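Local coordinates for protein beta-galactosidase (Trichoderma reesei, PDB 3OG2) that probably hydrolyses terminal non-reducing beta-D-galactose residues in beta-D-galactosides, as a family 35 glycoside hydrolase built around a TIM barrel, at residues S872-I884 against L960-L973. Residues are numbered along the deposited sequence; the frame is centred on the assembly and turned at random.
Sequences SSSPLDGIAHAGI and LWALESRGAKVPGL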
loop_
_atom_site.group_PDB
_atom_site.type_symbol
_atom_site.label_atom_id
_atom_site.label_comp_id
_atom_site.label_asym_id
_atom_site.label_seq_id
_atom_site.Cartn_x
_atom_site.Cartn_y
_atom_site.Cartn_z
ATOM N N SER A 872 0.075 -4.291 -41.363
ATOM C CA SER A 872 -0.439 -4.651 -40.044
ATOM C C SER A 872 -0.661 -3.468 -39.134
ATOM O O SER A 872 0.166 -2.578 -39.066
ATOM C CB SER A 872 0.516 -5.581 -39.291
ATOM O OG SER A 872 0.042 -5.688 -37.947
ATOM N N SER A 873 -1.752 -3.490 -38.412
ATOM C CA SER A 873 -2.038 -2.450 -37.440
ATOM C C SER A 873 -1.985 -3.013 -36.038
ATOM O O SER A 873 -2.611 -2.478 -35.148
ATOM C CB SER A 873 -3.412 -1.832 -37.724
ATOM O OG SER A 873 -4.360 -2.892 -37.816
ATOM N N SER A 874 -1.270 -4.086 -35.801
ATOM C CA SER A 874 -1.160 -4.663 -34.461
ATOM C C SER A 874 0.138 -4.324 -33.751
ATOM O O SER A 874 1.206 -4.288 -34.402
ATOM C CB SER A 874 -1.176 -6.208 -34.664
ATOM O OG SER A 874 -0.897 -6.740 -33.368
ATOM N N PRO A 875 0.101 -4.131 -32.448
ATOM C CA PRO A 875 1.350 -3.862 -31.698
ATOM C C PRO A 875 2.286 -5.070 -31.749
ATOM O O PRO A 875 3.501 -4.907 -31.551
ATOM C CB PRO A 875 0.872 -3.607 -30.272
ATOM C CG PRO A 875 -0.458 -4.332 -30.206
ATOM C CD PRO A 875 -1.075 -4.151 -31.582
ATOM N N LEU A 876 1.759 -6.263 -32.032
ATOM C CA LEU A 876 2.614 -7.437 -32.151
ATOM C C LEU A 876 3.502 -7.375 -33.390
ATOM O O LEU A 876 4.545 -8.073 -33.425
ATOM C CB LEU A 876 1.781 -8.716 -32.237
ATOM C CG LEU A 876 1.124 -9.217 -30.938
ATOM C CD1 LEU A 876 2.134 -9.439 -29.827
ATOM C CD2 LEU A 876 0.032 -8.309 -30.422
ATOM N N ASP A 877 3.118 -6.569 -34.362
ATOM C CA ASP A 877 3.955 -6.387 -35.556
ATOM C C ASP A 877 4.793 -5.112 -35.433
ATOM O O ASP A 877 5.884 -5.020 -35.977
ATOM C CB ASP A 877 3.132 -6.371 -36.841
ATOM C CG ASP A 877 2.534 -7.748 -37.094
ATOM O OD1 ASP A 877 3.265 -8.754 -36.996
ATOM O OD2 ASP A 877 1.330 -7.809 -37.377
ATOM N N GLY A 878 4.289 -4.100 -34.750
ATOM C CA GLY A 878 5.038 -2.895 -34.446
ATOM C C GLY A 878 5.430 -2.098 -35.688
ATOM O O GLY A 878 4.733 -2.024 -36.656
ATOM N N ILE A 879 6.595 -1.475 -35.588
ATOM C CA ILE A 879 7.054 -0.469 -36.545
ATOM C C ILE A 879 8.519 -0.733 -36.859
ATOM O O ILE A 879 9.271 -1.284 -36.064
ATOM C CB ILE A 879 6.841 0.975 -36.037
ATOM C CG1 ILE A 879 7.520 1.304 -34.694
ATOM C CG2 ILE A 879 5.340 1.257 -35.957
ATOM C CD1 ILE A 879 7.383 2.758 -34.232
ATOM N N ALA A 880 8.881 -0.343 -38.081
ATOM C CA ALA A 880 10.201 -0.705 -38.586
ATOM C C ALA A 880 11.197 0.434 -38.566
ATOM O O ALA A 880 12.261 0.373 -39.206
ATOM C CB ALA A 880 10.113 -1.217 -40.044
ATOM N N HIS A 881 10.899 1.508 -37.857
ATOM C CA HIS A 881 11.769 2.661 -37.733
ATOM C C HIS A 881 11.598 3.233 -36.335
ATOM O O HIS A 881 10.568 2.952 -35.671
ATOM C CB HIS A 881 11.377 3.736 -38.757
ATOM C CG HIS A 881 11.631 3.257 -40.162
ATOM N ND1 HIS A 881 10.596 2.988 -41.035
ATOM C CD2 HIS A 881 12.758 2.980 -40.856
ATOM C CE1 HIS A 881 11.067 2.578 -42.206
ATOM N NE2 HIS A 881 12.387 2.562 -42.121
ATOM N N ALA A 882 12.522 4.079 -35.925
ATOM C CA ALA A 882 12.297 4.804 -34.673
ATOM C C ALA A 882 11.026 5.627 -34.797
ATOM O O ALA A 882 10.698 6.208 -35.821
ATOM C CB ALA A 882 13.481 5.704 -34.324
ATOM N N GLY A 883 10.272 5.759 -33.693
ATOM C CA GLY A 883 9.047 6.553 -33.803
ATOM C C GLY A 883 8.082 6.066 -32.745
ATOM O O GLY A 883 8.427 5.342 -31.807
ATOM N N ILE A 884 6.840 6.530 -32.837
ATOM C CA ILE A 884 5.860 6.265 -31.778
ATOM C C ILE A 884 4.531 5.996 -32.452
ATOM O O ILE A 884 4.035 6.830 -33.247
ATOM C CB ILE A 884 5.717 7.437 -30.762
ATOM C CG1 ILE A 884 7.074 7.896 -30.243
ATOM C CG2 ILE A 884 4.773 6.997 -29.633
ATOM C CD1 ILE A 884 7.029 9.033 -29.255
ATOM N N LEU A 960 3.499 2.516 -28.423
ATOM C CA LEU A 960 4.775 1.845 -28.693
ATOM C C LEU A 960 5.756 2.902 -29.167
ATOM O O LEU A 960 5.552 3.469 -30.248
ATOM C CB LEU A 960 4.549 0.759 -29.766
ATOM C CG LEU A 960 5.815 0.089 -30.300
ATOM C CD1 LEU A 960 6.475 -0.662 -29.163
ATOM C CD2 LEU A 960 5.469 -0.806 -31.477
ATOM N N TRP A 961 6.804 3.124 -28.391
ATOM C CA TRP A 961 7.858 4.069 -28.706
ATOM C C TRP A 961 9.099 3.216 -28.981
ATOM O O TRP A 961 9.702 2.691 -28.027
ATOM C CB TRP A 961 8.020 5.077 -27.561
ATOM C CG TRP A 961 9.176 6.029 -27.643
ATOM C CD1 TRP A 961 10.128 6.259 -28.610
ATOM C CD2 TRP A 961 9.534 6.981 -26.612
ATOM N NE1 TRP A 961 11.013 7.249 -28.248
ATOM C CE2 TRP A 961 10.659 7.703 -27.012
ATOM C CE3 TRP A 961 8.942 7.241 -25.366
ATOM C CZ2 TRP A 961 11.253 8.704 -26.219
ATOM C CZ3 TRP A 961 9.508 8.218 -24.570
ATOM C CH2 TRP A 961 10.651 8.938 -24.999
ATOM N N ALA A 962 9.443 3.146 -30.266
ATOM C CA ALA A 962 10.644 2.403 -30.690
ATOM C C ALA A 962 11.832 3.369 -30.591
ATOM O O ALA A 962 11.799 4.455 -31.215
ATOM C CB ALA A 962 10.480 1.946 -32.105
ATOM N N LEU A 963 12.855 3.043 -29.828
ATOM C CA LEU A 963 13.925 3.961 -29.528
ATOM C C LEU A 963 15.058 3.917 -30.542
ATOM O O LEU A 963 15.851 4.846 -30.546
ATOM C CB LEU A 963 14.519 3.583 -28.141
ATOM C CG LEU A 963 13.557 3.883 -26.988
ATOM C CD1 LEU A 963 13.930 3.038 -25.773
ATOM C CD2 LEU A 963 13.608 5.368 -26.668
ATOM N N GLU A 964 15.181 2.835 -31.322
ATOM C CA GLU A 964 16.274 2.681 -32.224
ATOM C C GLU A 964 15.753 2.626 -33.652
ATOM O O GLU A 964 14.578 2.417 -33.937
ATOM C CB GLU A 964 17.078 1.423 -31.856
ATOM C CG GLU A 964 17.804 1.671 -30.521
ATOM C CD GLU A 964 18.716 0.557 -30.085
ATOM O OE1 GLU A 964 18.700 -0.553 -30.671
ATOM O OE2 GLU A 964 19.471 0.803 -29.103
ATOM N N SER A 965 16.698 2.818 -34.563
ATOM C CA SER A 965 16.279 3.078 -35.950
ATOM C C SER A 965 15.693 1.861 -36.641
ATOM O O SER A 965 15.037 2.054 -37.677
ATOM C CB SER A 965 17.509 3.596 -36.717
ATOM O OG SER A 965 18.485 2.551 -36.769
ATOM N N ARG A 966 15.937 0.691 -36.067
ATOM C CA ARG A 966 15.427 -0.593 -36.503
ATOM C C ARG A 966 13.949 -0.792 -36.188
ATOM O O ARG A 966 13.287 -1.734 -36.598
ATOM C CB ARG A 966 16.198 -1.718 -35.775
ATOM C CG ARG A 966 16.298 -1.513 -34.245
ATOM C CD ARG A 966 17.119 -2.609 -33.596
ATOM N NE ARG A 966 17.916 -2.343 -32.406
ATOM C CZ ARG A 966 18.277 -3.306 -31.544
ATOM N NH1 ARG A 966 17.876 -4.560 -31.798
ATOM N NH2 ARG A 966 19.008 -3.108 -30.444
ATOM N N GLY A 967 13.418 0.112 -35.353
ATOM C CA GLY A 967 12.057 -0.022 -34.878
ATOM C C GLY A 967 11.891 -0.982 -33.712
ATOM O O GLY A 967 12.878 -1.287 -33.005
ATOM N N ALA A 968 10.628 -1.418 -33.495
ATOM C CA ALA A 968 10.340 -2.287 -32.342
ATOM C C ALA A 968 8.966 -2.891 -32.521
ATOM O O ALA A 968 8.128 -2.417 -33.283
ATOM C CB ALA A 968 10.450 -1.512 -31.020
ATOM N N LYS A 969 8.744 -3.949 -31.724
ATOM C CA LYS A 969 7.404 -4.547 -31.654
ATOM C C LYS A 969 7.246 -5.171 -30.279
ATOM O O LYS A 969 8.224 -5.447 -29.589
ATOM C CB LYS A 969 7.230 -5.590 -32.763
ATOM C CG LYS A 969 8.096 -6.823 -32.581
ATOM C CD LYS A 969 7.931 -7.749 -33.779
ATOM C CE LYS A 969 8.441 -7.127 -35.052
ATOM N NZ LYS A 969 9.933 -6.985 -35.101
ATOM N N VAL A 970 6.013 -5.389 -29.908
ATOM C CA VAL A 970 5.691 -6.119 -28.693
ATOM C C VAL A 970 5.806 -7.608 -29.004
ATOM O O VAL A 970 5.063 -8.095 -29.863
ATOM C CB VAL A 970 4.291 -5.774 -28.176
ATOM C CG1 VAL A 970 3.995 -6.590 -26.899
ATOM C CG2 VAL A 970 4.167 -4.293 -27.894
ATOM N N PRO A 971 6.716 -8.346 -28.397
ATOM C CA PRO A 971 6.883 -9.779 -28.784
ATOM C C PRO A 971 5.673 -10.625 -28.432
ATOM O O PRO A 971 5.380 -11.630 -29.107
ATOM C CB PRO A 971 8.114 -10.213 -27.990
ATOM C CG PRO A 971 8.803 -8.937 -27.628
ATOM C CD PRO A 971 7.676 -7.944 -27.359
ATOM N N GLY A 972 4.949 -10.285 -27.359
ATOM C CA GLY A 972 3.759 -11.061 -26.996
ATOM C C GLY A 972 3.022 -10.202 -25.981
ATOM O O GLY A 972 3.645 -9.445 -25.221
ATOM N N LEU A 973 1.694 -10.303 -26.013
ATOM C CA LEU A 973 0.863 -9.507 -25.112
ATOM C C LEU A 973 -0.377 -10.352 -24.826
ATOM O O LEU A 973 -1.043 -10.786 -25.772
ATOM C CB LEU A 973 0.504 -8.185 -25.768
ATOM C CG LEU A 973 -0.374 -7.257 -24.921
ATOM C CD1 LEU A 973 0.395 -6.821 -23.683
ATOM C CD2 LEU A 973 -0.813 -6.083 -25.786
HETATM O O HOH W 1 5.347 -10.139 -31.941
HETATM O O HOH W 2 14.452 5.358 -37.757
#
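Gly883 and Ala962 form an antiparallel hydrogen-bonded pair, Gly883 N giving to Ala962 O at 3.2 Å and Ala962 N returning to Gly883 O at 2.9 Å. Past this ladder the register slips by two residues, and Ile879 and Ala968 make an isolated bridge, Ile879 N meeting Ala968 O at 2.9 Å, nearly straight at 170°, while Ala968 N donates back to Ile879 O at 2.9 Å. Val970 N to Pro875 O adds one more backbone bond. Gly878 and Gly967 suit their places, since a side chain at either would collide with the opposing backbone; Gly967 also ends the type I turn begun at Glu964.

Among apolar contacts, Ile884 lies alongside Trp961, its CD1 over one face of the indole, 4.1 Å from the five-membered ring's centroid. With CG1 anti to the carbonyl carbon (chi1 -50°), the branch runs over the indole, CG1 itself 3.8 Å from Trp961 CG. Cut back to an alanine, the residue would lose CG1 and CD1, which would probably leave the indole without its CH-pi partner on that face and open a gap beside it. Ile879 CD1 reaches Ala962 CB at 3.8 Å, the short side chain of Ala962 letting the isoleucine methyl close in. Leu876 CD1 packs against Gly972 CA at 3.6 Å.

One water bridges Leu876 O and Val970 O.

Strands 883-894 and 953-962 are neighbours in a five-stranded antiparallel sheet of an all-beta domain; Tyr917 of strand 917-923 packs against Leu960, Ala968 and Val970, while Phe748 of strand 747-752 meets Ala882 and Ser965.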